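Local coordinates for putative carbonic anhydrase (Streptococcus mutans, PDB 3LAS), which probably catalyses the reversible hydration of carbon dioxide to hydrogencarbonate, as a zinc-dependent member of the beta-class carbonic anhydrase family, at residues P29-L43 and L51-G64. Numbering follows the deposited sequence.
Sequences PKTRVAIVTCMDSRL and LALGDAHILRNAGG. With ZN (zinc ion), chain C.
L51 meets I35 through their CD1 methyls, on the face of the sheet that A56 and I58 share. The carbonyls of the turn before the strand then take hold of 29-43: G54 O accepts from K30 N, and D55 O accepts twice from T31. The backbone N of T31 lies in the carbonyl plane, whereas OG1, 2.7 Å from D55 O, comes from above it. Water 1 bridges the D55 carboxylate to K30 NZ.

From here strands 33-38 and 56-61 run parallel, the neighbouring strands of a beta-alpha-beta unit whose crossover contains helix 45-49. H57 lays one ring face under P29, whose CG stands 3.3 Å from the ring centroid in a CH-pi contact; ND1 of the ring bonds S77. The parallel ladder runs from H57 N to V33 O, then I35 N to H57 O and L59 N to I35 O, while L59 CD1 reaches A34 CB on the other face.

R60 shows how one guanidinium can organise a loop. The chain bends at chi3 (71°), bringing the edge of the head group to the carbonyls of 29-43. NE and NH2 grip C38 O side-on, each at 2.8 Å and with the oxygen in the guanidinium plane; NH1 and NH2 grip L43 O end-on, both from one face of that carbonyl. N61 O next receives M39 N, A62 CB touches M39 CE, and G63 N donates to C38 SG over 3.3 Å.

C38 SG, presumably a thiolate, binds zinc at 2.3 Å alongside H91, C94 and water 2. In the conformer given, water 2 donates to D40 OD2, and R42 holds that carboxylate side-on. Peptide donation to the sulfur should temper its negative charge, and the R60 clasp ties down C38 O and L43 O, before and after D40, so 51-64 probably shapes the metal site without supplying a ligand.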
ATOM      1  N   PRO A  29       2.752  11.501  10.319  1.00  9.10           N
ATOM      2  CA  PRO A  29       3.933  11.626   9.464  1.00  9.24           C
ATOM      3  C   PRO A  29       4.518  13.013   9.455  1.00 10.18           C
ATOM      4  O   PRO A  29       3.772  13.983   9.338  1.00 10.43           O
ATOM      5  CB  PRO A  29       3.377  11.226   8.069  1.00 11.21           C
ATOM      6  CG  PRO A  29       2.223  10.271   8.378  1.00 10.75           C
ATOM      7  CD  PRO A  29       1.600  10.954   9.597  1.00  9.48           C
ATOM      8  N   LYS A  30       5.835  13.123   9.458  1.00  9.74           N
ATOM      9  CA  LYS A  30       6.489  14.440   9.566  1.00 11.08           C
ATOM     10  C   LYS A  30       6.172  15.366   8.409  1.00 10.77           C
ATOM     11  O   LYS A  30       6.013  16.627   8.596  1.00 12.94           O
ATOM     12  CB  LYS A  30       8.005  14.205   9.585  1.00 12.71           C
ATOM     13  CG  LYS A  30       8.772  15.446   9.877  1.00 12.73           C
ATOM     14  CD  LYS A  30      10.225  15.094  10.173  1.00 17.64           C
ATOM     15  CE  LYS A  30      11.042  16.332  10.233  1.00 21.24           C
ATOM     16  NZ  LYS A  30      12.418  15.810  10.206  1.00 29.29           N
ATOM     17  N   THR A  31       6.100  14.818   7.218  1.00  9.48           N
ATOM     18  CA  THR A  31       5.908  15.686   6.049  1.00 10.45           C
ATOM     19  C   THR A  31       4.475  16.040   5.778  1.00 10.28           C
ATOM     20  O   THR A  31       4.185  16.834   4.858  1.00 11.55           O
ATOM     21  CB  THR A  31       6.472  15.088   4.724  1.00 10.81           C
ATOM     22  OG1 THR A  31       5.664  13.956   4.389  1.00 10.48           O
ATOM     23  CG2 THR A  31       7.960  14.645   4.888  1.00 14.09           C
ATOM     24  N   ARG A  32       3.535  15.395   6.484  1.00  9.45           N
ATOM     25  CA  ARG A  32       2.079  15.618   6.227  1.00  9.93           C
ATOM     26  C   ARG A  32       1.675  15.189   4.849  1.00  9.03           C
ATOM     27  O   ARG A  32       0.646  15.607   4.321  1.00  9.61           O
ATOM     28  CB  ARG A  32       1.589  17.014   6.552  1.00 11.91           C
ATOM     29  CG  ARG A  32       1.941  17.422   8.026  1.00 14.45           C
ATOM     30  CD  ARG A  32       1.155  18.639   8.330  1.00 19.08           C
ATOM     31  NE  ARG A  32       1.420  19.400   9.522  1.00 33.86           N
ATOM     32  CZ  ARG A  32       2.483  20.143   9.762  1.00 36.29           C
ATOM     33  NH1 ARG A  32       3.562  20.085   8.950  1.00 36.20           N
ATOM     34  NH2 ARG A  32       2.430  20.884  10.890  1.00 19.66           N
ATOM     35  N   VAL A  33       2.395  14.219   4.256  1.00  8.32           N
ATOM     36  CA  VAL A  33       2.062  13.705   2.925  1.00  7.20           C
ATOM     37  C   VAL A  33       1.614  12.260   3.016  1.00  7.54           C
ATOM     38  O   VAL A  33       2.186  11.458   3.802  1.00  8.65           O
ATOM     39  CB  VAL A  33       3.286  13.792   1.970  1.00  8.88           C
ATOM     40  CG1 VAL A  33       2.904  13.207   0.592  1.00 10.30           C
ATOM     41  CG2 VAL A  33       3.788  15.200   1.835  1.00  9.08           C
ATOM     42  N   ALA A  34       0.617  11.913   2.218  1.00  8.01           N
ATOM     43  CA  ALA A  34       0.244  10.528   1.905  1.00  7.21           C
ATOM     44  C   ALA A  34       0.488  10.284   0.444  1.00  7.64           C
ATOM     45  O   ALA A  34       0.037  11.114  -0.433  1.00  7.90           O
ATOM     46  CB  ALA A  34      -1.202  10.279   2.274  1.00  7.42           C
ATOM     47  N   ILE A  35       1.178   9.187   0.125  1.00  6.65           N
ATOM     48  CA  ILE A  35       1.438   8.779  -1.272  1.00  6.98           C
ATOM     49  C   ILE A  35       0.546   7.652  -1.633  1.00  7.22           C
ATOM     50  O   ILE A  35       0.386   6.713  -0.828  1.00  9.46           O
ATOM     51  CB  ILE A  35       2.902   8.334  -1.349  1.00  8.64           C
ATOM     52  CG1 ILE A  35       3.835   9.542  -1.017  1.00 10.12           C
ATOM     53  CG2 ILE A  35       3.263   7.770  -2.755  1.00  9.86           C
ATOM     54  CD1 ILE A  35       5.105   9.060  -0.326  1.00 11.65           C
ATOM     55  N   VAL A  36      -0.118   7.707  -2.782  1.00  7.46           N
ATOM     56  CA  VAL A  36      -0.957   6.581  -3.321  1.00  7.60           C
ATOM     57  C   VAL A  36      -0.240   6.034  -4.525  1.00  6.74           C
ATOM     58  O   VAL A  36      -0.030   6.798  -5.509  1.00  7.58           O
ATOM     59  CB  VAL A  36      -2.351   7.117  -3.693  1.00  6.61           C
ATOM     60  CG1 VAL A  36      -3.229   6.043  -4.363  1.00  9.83           C
ATOM     61  CG2 VAL A  36      -3.057   7.741  -2.464  1.00  9.26           C
ATOM     62  N   THR A  37       0.173   4.775  -4.477  1.00  6.39           N
ATOM     63  CA  THR A  37       0.933   4.230  -5.588  1.00  6.68           C
ATOM     64  C   THR A  37       0.667   2.737  -5.770  1.00  5.85           C
ATOM     65  O   THR A  37      -0.205   2.151  -5.104  1.00  6.42           O
ATOM     66  CB  THR A  37       2.429   4.536  -5.423  1.00  8.59           C
ATOM     67  OG1 THR A  37       3.151   4.264  -6.619  1.00  7.68           O
ATOM     68  CG2 THR A  37       3.036   3.826  -4.235  1.00  8.98           C
ATOM     69  N   CYS A  38       1.337   2.141  -6.745  1.00  6.86           N
ATOM     70  CA  CYS A  38       1.152   0.733  -7.035  1.00  6.09           C
ATOM     71  C   CYS A  38       1.995  -0.126  -6.115  1.00  6.94           C
ATOM     72  O   CYS A  38       3.078   0.274  -5.624  1.00  7.01           O
ATOM     73  CB  CYS A  38       1.571   0.527  -8.505  1.00  6.96           C
ATOM     74  SG  CYS A  38       1.230  -1.237  -9.046  1.00  7.09           S
ATOM     75  N   MET A  39       1.536  -1.362  -5.942  1.00  6.32           N
ATOM     76  CA  MET A  39       2.220  -2.450  -5.237  1.00  6.92           C
ATOM     77  C   MET A  39       3.484  -2.957  -5.861  1.00  7.39           C
ATOM     78  O   MET A  39       4.218  -3.773  -5.263  1.00  7.50           O
ATOM     79  CB  MET A  39       1.243  -3.594  -4.985  1.00  7.32           C
ATOM     80  CG  MET A  39       0.954  -4.309  -6.375  1.00  7.25           C
ATOM     81  SD  MET A  39      -0.443  -5.481  -6.136  1.00  8.06           S
ATOM     82  CE  MET A  39      -0.522  -6.141  -7.780  1.00  8.43           C
ATOM     83  N   ASP A  40       3.761  -2.510  -7.106  1.00  6.65           N
ATOM     84  CA  ASP A  40       4.858  -3.027  -7.891  0.50  6.42           C
ATOM     85  C   ASP A  40       6.143  -3.239  -7.112  1.00  6.62           C
ATOM     86  O   ASP A  40       6.642  -2.361  -6.425  1.00  6.74           O
ATOM     87  CB  ASP A  40       5.134  -2.082  -9.064  0.50  7.06           C
ATOM     88  CG  ASP A  40       6.018  -2.743 -10.073  0.50  5.06           C
ATOM     89  OD1 ASP A  40       7.273  -2.589  -9.978  0.50  6.73           O
ATOM     90  OD2 ASP A  40       5.465  -3.313 -11.024  0.50  7.02           O
ATOM     91  N   SER A  41       6.660  -4.454  -7.273  1.00  7.30           N
ATOM     92  CA  SER A  41       7.879  -4.903  -6.530  1.00  8.12           C
ATOM     93  C   SER A  41       9.113  -4.107  -6.877  1.00  7.58           C
ATOM     94  O   SER A  41      10.120  -4.142  -6.133  1.00  7.47           O
ATOM     95  CB  SER A  41       8.140  -6.370  -6.817  1.00  7.50           C
ATOM     96  OG  SER A  41       8.484  -6.573  -8.212  1.00 10.06           O
ATOM     97  N   ARG A  42       9.104  -3.383  -8.017  1.00  6.73           N
ATOM     98  CA  ARG A  42      10.299  -2.644  -8.487  1.00  6.26           C
ATOM     99  C   ARG A  42      10.261  -1.201  -8.055  1.00  6.98           C
ATOM    100  O   ARG A  42      11.099  -0.408  -8.506  1.00  8.77           O
ATOM    101  CB  ARG A  42      10.387  -2.721  -9.996  1.00  6.91           C
ATOM    102  CG  ARG A  42      10.397  -4.203 -10.514  1.00  7.20           C
ATOM    103  CD  ARG A  42      10.070  -4.290 -11.990  1.00  8.01           C
ATOM    104  NE  ARG A  42       8.692  -3.843 -12.210  1.00  7.70           N
ATOM    105  CZ  ARG A  42       8.144  -3.767 -13.418  1.00  6.71           C
ATOM    106  NH1 ARG A  42       8.841  -4.148 -14.523  1.00  8.89           N
ATOM    107  NH2 ARG A  42       6.962  -3.211 -13.577  1.00  8.34           N
ATOM    108  N   LEU A  43       9.309  -0.833  -7.197  1.00  7.00           N
ATOM    109  CA  LEU A  43       9.227   0.492  -6.636  1.00  7.04           C
ATOM    110  C   LEU A  43       9.413   0.430  -5.142  1.00  7.31           C
ATOM    111  O   LEU A  43       8.556  -0.162  -4.433  1.00  8.00           O
ATOM    112  CB  LEU A  43       7.934   1.189  -7.040  1.00  7.83           C
ATOM    113  CG  LEU A  43       7.596   2.501  -6.332  1.00  8.05           C
ATOM    114  CD1 LEU A  43       8.691   3.595  -6.462  1.00  8.52           C
ATOM    115  CD2 LEU A  43       6.273   2.980  -6.781  1.00 11.21           C
ATOM    116  N   LEU A  51      12.581   9.583   1.343  1.00  9.55           N
ATOM    117  CA  LEU A  51      11.891   9.553   2.669  1.00  9.57           C
ATOM    118  C   LEU A  51      12.778   9.024   3.721  1.00  8.67           C
ATOM    119  O   LEU A  51      13.305   7.916   3.645  1.00 12.48           O
ATOM    120  CB  LEU A  51      10.641   8.668   2.614  1.00  9.00           C
ATOM    121  CG  LEU A  51       9.651   8.988   1.461  1.00 10.34           C
ATOM    122  CD1 LEU A  51       8.511   7.970   1.598  1.00 13.50           C
ATOM    123  CD2 LEU A  51       9.191  10.433   1.573  1.00 13.25           C
ATOM    124  N   ALA A  52      12.887   9.764   4.808  1.00  8.84           N
ATOM    125  CA  ALA A  52      13.385   9.210   6.084  1.00 10.81           C
ATOM    126  C   ALA A  52      12.284   8.420   6.778  1.00  9.23           C
ATOM    127  O   ALA A  52      11.069   8.616   6.526  1.00  8.94           O
ATOM    128  CB  ALA A  52      13.821  10.374   7.014  1.00 10.85           C
ATOM    129  N   LEU A  53      12.640   7.489   7.644  1.00  9.16           N
ATOM    130  CA  LEU A  53      11.675   6.822   8.408  1.00  9.88           C
ATOM    131  C   LEU A  53      10.767   7.798   9.154  1.00  8.83           C
ATOM    132  O   LEU A  53      11.254   8.768   9.750  1.00  8.95           O
ATOM    133  CB  LEU A  53      12.393   5.837   9.380  1.00 11.46           C
ATOM    134  CG  LEU A  53      11.530   4.708   9.941  1.00 10.58           C
ATOM    135  CD1 LEU A  53      11.122   3.739   8.791  1.00 12.53           C
ATOM    136  CD2 LEU A  53      12.285   3.932  11.040  1.00 13.12           C
ATOM    137  N   GLY A  54       9.444   7.619   9.096  1.00  9.14           N
ATOM    138  CA  GLY A  54       8.465   8.505   9.684  1.00  9.26           C
ATOM    139  C   GLY A  54       8.003   9.661   8.825  1.00  8.76           C
ATOM    140  O   GLY A  54       7.194  10.468   9.293  1.00  9.80           O
ATOM    141  N   ASP A  55       8.526   9.781   7.607  1.00  9.33           N
ATOM    142  CA  ASP A  55       8.183  10.969   6.802  1.00  8.14           C
ATOM    143  C   ASP A  55       6.811  11.005   6.209  1.00  8.09           C
ATOM    144  O   ASP A  55       6.162  12.075   6.257  1.00  8.89           O
ATOM    145  CB  ASP A  55       9.192  11.187   5.653  1.00  9.53           C
ATOM    146  CG  ASP A  55      10.442  11.929   6.059  1.00 10.01           C
ATOM    147  OD1 ASP A  55      10.533  12.388   7.219  1.00 11.60           O
ATOM    148  OD2 ASP A  55      11.310  12.084   5.184  1.00 11.54           O
ATOM    149  N   ALA A  56       6.319   9.925   5.606  1.00  8.54           N
ATOM    150  CA  ALA A  56       5.067  10.009   4.823  1.00  7.51           C
ATOM    151  C   ALA A  56       4.301   8.702   4.896  1.00  7.80           C
ATOM    152  O   ALA A  56       4.906   7.590   4.946  1.00  8.37           O
ATOM    153  CB  ALA A  56       5.432  10.256   3.368  1.00  9.79           C
ATOM    154  N   HIS A  57       2.976   8.777   4.854  1.00  7.54           N
ATOM    155  CA  HIS A  57       2.183   7.590   4.661  1.00  7.19           C
ATOM    156  C   HIS A  57       2.304   7.071   3.229  1.00  7.67           C
ATOM    157  O   HIS A  57       2.425   7.873   2.273  1.00  7.84           O
ATOM    158  CB  HIS A  57       0.663   7.881   4.936  1.00  7.37           C
ATOM    159  CG  HIS A  57       0.358   7.901   6.387  1.00  7.09           C
ATOM    160  ND1 HIS A  57      -0.568   8.744   6.971  1.00  7.64           N
ATOM    161  CD2 HIS A  57       0.898   7.166   7.392  1.00  8.04           C
ATOM    162  CE1 HIS A  57      -0.663   8.460   8.265  1.00  8.94           C
ATOM    163  NE2 HIS A  57       0.270   7.536   8.563  1.00  9.10           N
ATOM    164  N   ILE A  58       2.322   5.752   3.129  1.00  6.90           N
ATOM    165  CA  ILE A  58       2.513   5.093   1.791  1.00  7.52           C
ATOM    166  C   ILE A  58       1.392   4.107   1.633  1.00  6.59           C
ATOM    167  O   ILE A  58       1.300   3.133   2.381  1.00  7.84           O
ATOM    168  CB  ILE A  58       3.878   4.402   1.660  1.00  7.12           C
ATOM    169  CG1 ILE A  58       5.000   5.443   1.953  1.00  8.16           C
ATOM    170  CG2 ILE A  58       4.038   3.810   0.278  1.00  8.43           C
ATOM    171  CD1 ILE A  58       6.382   4.755   2.176  1.00 11.12           C
ATOM    172  N   LEU A  59       0.459   4.420   0.730  1.00  6.60           N
ATOM    173  CA  LEU A  59      -0.700   3.580   0.370  1.00  6.10           C
ATOM    174  C   LEU A  59      -0.380   2.906  -0.929  1.00  6.64           C
ATOM    175  O   LEU A  59       0.092   3.562  -1.872  1.00  6.64           O
ATOM    176  CB  LEU A  59      -1.997   4.368   0.231  1.00  6.43           C
ATOM    177  CG  LEU A  59      -2.560   4.988   1.513  1.00  5.88           C
ATOM    178  CD1 LEU A  59      -1.732   6.170   2.027  1.00  9.02           C
ATOM    179  CD2 LEU A  59      -3.930   5.549   1.207  1.00 10.30           C
ATOM    180  N   ARG A  60      -0.635   1.593  -1.029  1.00  6.00           N
ATOM    181  CA  ARG A  60      -0.255   0.876  -2.285  1.00  6.24           C
ATOM    182  C   ARG A  60      -1.287  -0.162  -2.562  1.00  6.46           C
ATOM    183  O   ARG A  60      -1.729  -0.941  -1.708  1.00  6.56           O
ATOM    184  CB  ARG A  60       1.092   0.160  -2.131  1.00  6.26           C
ATOM    185  CG  ARG A  60       2.229   1.113  -1.666  1.00  6.96           C
ATOM    186  CD  ARG A  60       3.616   0.463  -1.596  1.00  6.66           C
ATOM    187  NE  ARG A  60       4.095   0.216  -2.995  1.00  6.35           N
ATOM    188  CZ  ARG A  60       5.320  -0.125  -3.324  1.00  6.97           C
ATOM    189  NH1 ARG A  60       6.285  -0.196  -2.416  1.00  8.08           N
ATOM    190  NH2 ARG A  60       5.610  -0.354  -4.576  1.00  7.70           N
ATOM    191  N   ASN A  61      -1.669  -0.254  -3.846  1.00  6.28           N
ATOM    192  CA  ASN A  61      -2.631  -1.238  -4.331  1.00  5.47           C
ATOM    193  C   ASN A  61      -2.271  -1.590  -5.760  1.00  6.11           C
ATOM    194  O   ASN A  61      -1.240  -1.123  -6.295  1.00  6.97           O
ATOM    195  CB  ASN A  61      -4.085  -0.818  -4.133  1.00  6.31           C
ATOM    196  CG  ASN A  61      -4.463   0.368  -5.036  1.00  7.21           C
ATOM    197  OD1 ASN A  61      -3.718   0.678  -5.969  1.00  7.89           O
ATOM    198  ND2 ASN A  61      -5.631   0.910  -4.818  1.00  8.58           N
ATOM    199  N   ALA A  62      -3.085  -2.438  -6.423  1.00  5.82           N
ATOM    200  CA  ALA A  62      -2.754  -2.763  -7.834  1.00  6.36           C
ATOM    201  C   ALA A  62      -3.093  -1.549  -8.709  1.00  7.60           C
ATOM    202  O   ALA A  62      -4.236  -1.104  -8.801  1.00  7.86           O
ATOM    203  CB  ALA A  62      -3.528  -3.966  -8.309  1.00  6.96           C
ATOM    204  N   GLY A  63      -2.049  -0.981  -9.293  1.00  7.03           N
ATOM    205  CA  GLY A  63      -2.149   0.159 -10.208  1.00  7.55           C
ATOM    206  C   GLY A  63      -2.080   1.510  -9.528  1.00  7.26           C
ATOM    207  O   GLY A  63      -1.957   2.538 -10.211  1.00  7.87           O
ATOM    208  N   GLY A  64      -2.104   1.626  -8.194  1.00  8.14           N
ATOM    209  CA  GLY A  64      -2.148   2.938  -7.540  1.00  7.67           C
ATOM    210  C   GLY A  64      -3.498   3.581  -7.802  1.00  7.60           C
ATOM    211  O   GLY A  64      -3.571   4.835  -7.926  1.00  8.96           O
TER
HETATM  212 ZN    ZN C 167       1.806  -1.322 -11.245  1.00  7.65          ZN
HETATM  213  O   HOH W   1      12.456  14.324   7.286  1.00 23.04           O
HETATM  214  O   HOH W   2       2.469  -3.354 -11.519  1.00 10.78           O